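Pheromone cOB1/lipoprotein, YaeC family (Enterococcus faecalis, PDB 4EF1) probably serves as the lipid-linked, methionine-binding receptor of an uptake system and is also the precursor of the peptide pheromone cOB1. Local coordinates at residues L174-S177 against N178-V181; L224-K227 against E228-D231. All coordinates share one frame; numbering follows the deposited sequence.

How the interactions relate
Interaction 1 comes first along the chain, interaction 2 some fifty residues later, and the two do not touch: their centres lie about 22 Å apart and their nearest atoms about 14 Å. In interaction 1, strand 172-175 of the five-stranded sheet gives way to helix 177-182 beside the bound selenomethionine. Interaction 2 is a helix-to-helix joint, where helix 215-225 ends and helix 227-236 begins, both packed on helix 12-28. That same helix 12-28 also meets residues 178-181, so it borders both places. One junction thus supplies two asparagines to the ligand pocket, whereas the other lies farther out, its centre about 19 Å from that of the chain, and joins two helices.

Interaction 1 (L174-S177 against N178-V181); sequences LINS and NFAV. With MSE (selenomethionine), chain C.
Asn-176, at the N-cap, and Asn-178, in the first turn of the helix, both reach the same selenomethionine. Followed outward, Asn-176 begins with CB, which lies 3.5 Å from Asn-178 OD1 and obliquely beside the Phe-179 ring. CG stands anti to the carbonyl carbon (chi1 -60°), which directs the amide to the ligand. At the tip, ND2 gives a nearly straight bond to OXT of the selenomethionine (2.9 Å, 165° at the hydrogen), and a second bond to Asp-113 helps fix the rotation of the amide. Asn-178 OD1 takes a weak bond from the ligand amino N at 3.3 Å and is also bonded to Tyr-41 OH. Its ND2 lies 3.3 Å above the plane of the Phe-179 ring, over the centre, so the amide, steeply inclined to the ring, meets its face with the nitrogen end. Behind the pocket, Ile-175 CG2 packs on Ala-180 CB at 3.7 Å, closing the corner between strand and helix. Asn-176 O accepts from Ala-180 N (3.1 Å) and more weakly from Phe-179 N, while Val-181 N bonds to Ser-177 O at 2.7 Å. The Asn-176 amide, spent on the ligand and Asp-113, makes no capping bond. Ligand-binding side chains at a strand-to-helix junction are consistent with a periplasmic-binding-protein fold; here two asparagines line the pocket that Glu-84, Arg-116 and Asn-203 help complete.

Interaction 2 (L224-K227 against E228-D231); sequences LRSK and EVQD
Ser-226 and Val-229 meet on the close-packed side of a bend between two helices. OG of Ser-226 sits between its own backbone N and carbonyl carbon (chi1 63°), a rotation that brings it to 3.3 Å from Val-229 CG2; it is also bonded to Val-223 O. The other branch of Val-229, CG1, lies 3.7 Å from Leu-224 O, and the valine continues onto Val-22 and Leu-25 of helix 12-28. The first turn of the new helix is tied by Gln-230 N to Ser-226 O (2.9 Å, 174° at the hydrogen) and by Asp-231 N to Lys-227 O. Gln-230, extended beyond CG, lies against the Arg-225 carbonyl: its CD comes to 3.0 Å from Arg-225 O without a hydrogen bond, and its NE2 is held by Asn-245 OD1 and by a water that donates to Leu-224 O. The opposite character belongs to the exposed side. Lys-227, extended as far as CE and bent at its last torsion, crosses Asp-231 obliquely, and NZ stays 4.0 Å from OD2 in a long salt bridge. Glu-228 reaches Ser-226 through a second water, which donates to OE2 at 3.0 Å and to OG. Backbone bonds thus join the two segments, Leu-224 and Val-229 pack on helix 12-28, and the long, solvent-exposed ion pair of Lys-227 and Asp-231 is probably weak.

Interaction 1 (L174-S177 against N178-V181)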
loop_
_atom_site.group_PDB
_atom_site.type_symbol
_atom_site.label_atom_id
_atom_site.label_comp_id
_atom_site.label_asym_id
_atom_site.label_seq_id
_atom_site.Cartn_x
_atom_site.Cartn_y
_atom_site.Cartn_z
ATOM N N LEU A 174 1.596 10.816 6.835
ATOM C CA LEU A 174 1.656 9.841 5.697
ATOM C C LEU A 174 0.492 8.833 5.825
ATOM O O LEU A 174 0.394 8.157 6.835
ATOM C CB LEU A 174 2.981 9.074 5.699
ATOM C CG LEU A 174 3.379 8.302 4.417
ATOM C CD1 LEU A 174 3.893 9.254 3.310
ATOM C CD2 LEU A 174 4.410 7.247 4.767
ATOM N N ILE A 175 -0.387 8.763 4.833
ATOM C CA ILE A 175 -1.553 7.895 4.865
ATOM C C ILE A 175 -1.458 6.948 3.661
ATOM O O ILE A 175 -1.381 7.424 2.538
ATOM C CB ILE A 175 -2.883 8.681 4.764
ATOM C CG1 ILE A 175 -2.969 9.790 5.848
ATOM C CG2 ILE A 175 -4.029 7.699 4.821
ATOM C CD1 ILE A 175 -4.210 10.646 5.747
ATOM N N ASN A 176 -1.459 5.622 3.880
ATOM C CA ASN A 176 -1.460 4.691 2.744
ATOM C C ASN A 176 -2.743 4.970 1.936
ATOM O O ASN A 176 -3.816 5.202 2.495
ATOM C CB ASN A 176 -1.423 3.205 3.175
ATOM C CG ASN A 176 -0.202 2.844 3.987
ATOM O OD1 ASN A 176 -0.221 2.960 5.221
ATOM N ND2 ASN A 176 0.832 2.328 3.324
ATOM N N SER A 177 -2.631 4.957 0.622
ATOM C CA SER A 177 -3.749 5.363 -0.261
ATOM C C SER A 177 -5.018 4.558 -0.109
ATOM O O SER A 177 -6.093 5.116 -0.280
ATOM C CB SER A 177 -3.316 5.395 -1.711
ATOM O OG SER A 177 -2.276 6.326 -1.885
ATOM N N ASN A 178 -4.898 3.274 0.236
ATOM C CA ASN A 178 -6.085 2.435 0.456
ATOM C C ASN A 178 -6.972 3.040 1.536
ATOM O O ASN A 178 -8.185 3.185 1.357
ATOM C CB ASN A 178 -5.718 0.954 0.728
ATOM C CG ASN A 178 -5.120 0.709 2.077
ATOM O OD1 ASN A 178 -3.941 0.958 2.290
ATOM N ND2 ASN A 178 -5.953 0.224 3.025
ATOM N N PHE A 179 -6.343 3.492 2.613
ATOM C CA PHE A 179 -7.073 4.146 3.703
ATOM C C PHE A 179 -7.543 5.563 3.313
ATOM O O PHE A 179 -8.684 5.957 3.620
ATOM C CB PHE A 179 -6.231 4.181 4.982
ATOM C CG PHE A 179 -5.886 2.840 5.528
ATOM C CD1 PHE A 179 -6.871 1.935 5.856
ATOM C CD2 PHE A 179 -4.559 2.486 5.760
ATOM C CE1 PHE A 179 -6.536 0.685 6.371
ATOM C CE2 PHE A 179 -4.232 1.256 6.274
ATOM C CZ PHE A 179 -5.213 0.359 6.585
ATOM N N ALA A 180 -6.682 6.317 2.640
ATOM C CA ALA A 180 -6.985 7.692 2.257
ATOM C C ALA A 180 -8.174 7.736 1.313
ATOM O O ALA A 180 -9.147 8.485 1.529
ATOM C CB ALA A 180 -5.758 8.364 1.626
ATOM N N VAL A 181 -8.116 6.892 0.279
ATOM C CA VAL A 181 -9.210 6.808 -0.708
ATOM C C VAL A 181 -10.526 6.382 -0.076
ATOM O O VAL A 181 -11.550 6.971 -0.345
ATOM C CB VAL A 181 -8.819 5.918 -1.891
ATOM C CG1 VAL A 181 -10.042 5.602 -2.759
ATOM C CG2 VAL A 181 -7.745 6.681 -2.703
HETATM N N MSE C 301 -2.132 -0.534 -0.036
HETATM C CA MSE C 301 -0.894 -0.162 0.759
HETATM C C MSE C 301 0.103 0.673 -0.049
HETATM O O MSE C 301 0.365 0.356 -1.219
HETATM O OXT MSE C 301 0.720 1.630 0.493
HETATM C CB MSE C 301 -0.209 -1.390 1.358
HETATM C CG MSE C 301 0.951 -1.093 2.316
HETATM SE SE MSE C 301 1.893 -2.709 2.768
HETATM C CE MSE C 301 0.505 -3.623 3.865
#

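Interaction 2 (L224-K227 against E228-D231)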
loop_
_atom_site.group_PDB
_atom_site.type_symbol
_atom_site.label_atom_id
_atom_site.label_comp_id
_atom_site.label_asym_id
_atom_site.label_seq_id
_atom_site.Cartn_x
_atom_site.Cartn_y
_atom_site.Cartn_z
ATOM N N LEU A 224 -6.959 -9.683 -13.451
ATOM C CA LEU A 224 -6.621 -8.427 -12.784
ATOM C C LEU A 224 -5.664 -7.509 -13.572
ATOM O O LEU A 224 -5.744 -6.282 -13.438
ATOM C CB LEU A 224 -6.070 -8.678 -11.387
ATOM C CG LEU A 224 -7.025 -9.149 -10.321
ATOM C CD1 LEU A 224 -6.217 -9.528 -9.089
ATOM C CD2 LEU A 224 -8.101 -8.078 -10.042
ATOM N N ARG A 225 -4.794 -8.095 -14.398
ATOM C CA ARG A 225 -3.894 -7.328 -15.275
ATOM C C ARG A 225 -4.435 -7.093 -16.679
ATOM O O ARG A 225 -3.797 -6.377 -17.485
ATOM C CB ARG A 225 -2.550 -8.057 -15.394
ATOM C CG ARG A 225 -1.801 -8.135 -14.092
ATOM C CD ARG A 225 -0.607 -9.032 -14.269
ATOM N NE ARG A 225 0.360 -8.896 -13.195
ATOM C CZ ARG A 225 1.399 -9.718 -12.999
ATOM N NH1 ARG A 225 1.625 -10.778 -13.785
ATOM N NH2 ARG A 225 2.247 -9.479 -12.005
ATOM N N SER A 226 -5.601 -7.657 -17.022
ATOM C CA SER A 226 -6.111 -7.508 -18.401
ATOM C C SER A 226 -6.439 -6.043 -18.695
ATOM O O SER A 226 -6.810 -5.321 -17.772
ATOM C CB SER A 226 -7.355 -8.364 -18.639
ATOM O OG SER A 226 -8.424 -7.935 -17.799
ATOM N N LYS A 227 -6.304 -5.644 -19.952
ATOM C CA LYS A 227 -6.454 -4.256 -20.369
ATOM C C LYS A 227 -7.794 -3.654 -19.918
ATOM O O LYS A 227 -7.798 -2.550 -19.401
ATOM C CB LYS A 227 -6.306 -4.120 -21.899
ATOM C CG LYS A 227 -6.476 -2.707 -22.465
ATOM C CD LYS A 227 -6.538 -2.702 -23.976
ATOM C CE LYS A 227 -6.727 -1.276 -24.550
ATOM N NZ LYS A 227 -5.666 -0.308 -24.160
ATOM N N GLU A 228 -8.903 -4.388 -20.114
ATOM C CA GLU A 228 -10.245 -3.855 -19.756
ATOM C C GLU A 228 -10.326 -3.582 -18.219
ATOM O O GLU A 228 -10.870 -2.579 -17.818
ATOM C CB GLU A 228 -11.384 -4.783 -20.230
ATOM C CG GLU A 228 -11.495 -6.072 -19.404
ATOM C CD GLU A 228 -12.237 -7.215 -20.071
ATOM O OE1 GLU A 228 -13.484 -7.191 -20.128
ATOM O OE2 GLU A 228 -11.565 -8.189 -20.458
ATOM N N VAL A 229 -9.706 -4.423 -17.394
ATOM C CA VAL A 229 -9.741 -4.227 -15.937
ATOM C C VAL A 229 -8.811 -3.078 -15.545
ATOM O O VAL A 229 -9.192 -2.223 -14.768
ATOM C CB VAL A 229 -9.419 -5.536 -15.160
ATOM C CG1 VAL A 229 -9.306 -5.272 -13.670
ATOM C CG2 VAL A 229 -10.438 -6.643 -15.490
ATOM N N GLN A 230 -7.598 -3.037 -16.097
ATOM C CA GLN A 230 -6.669 -1.930 -15.820
ATOM C C GLN A 230 -7.274 -0.555 -16.176
ATOM O O GLN A 230 -7.143 0.384 -15.410
ATOM C CB GLN A 230 -5.366 -2.170 -16.583
ATOM C CG GLN A 230 -4.626 -3.406 -16.052
ATOM C CD GLN A 230 -3.238 -3.521 -16.624
ATOM O OE1 GLN A 230 -3.030 -3.279 -17.784
ATOM N NE2 GLN A 230 -2.304 -3.866 -15.813
ATOM N N ASP A 231 -7.947 -0.463 -17.316
ATOM C CA ASP A 231 -8.626 0.798 -17.729
ATOM C C ASP A 231 -9.722 1.180 -16.730
ATOM O O ASP A 231 -9.871 2.350 -16.383
ATOM C CB ASP A 231 -9.190 0.680 -19.131
ATOM C CG ASP A 231 -8.107 0.596 -20.192
ATOM O OD1 ASP A 231 -6.932 0.728 -19.821
ATOM O OD2 ASP A 231 -8.411 0.380 -21.380
HETATM O O HOH W 1 -3.753 -4.494 -13.037
HETATM O O HOH W 2 -10.052 -10.111 -18.665
#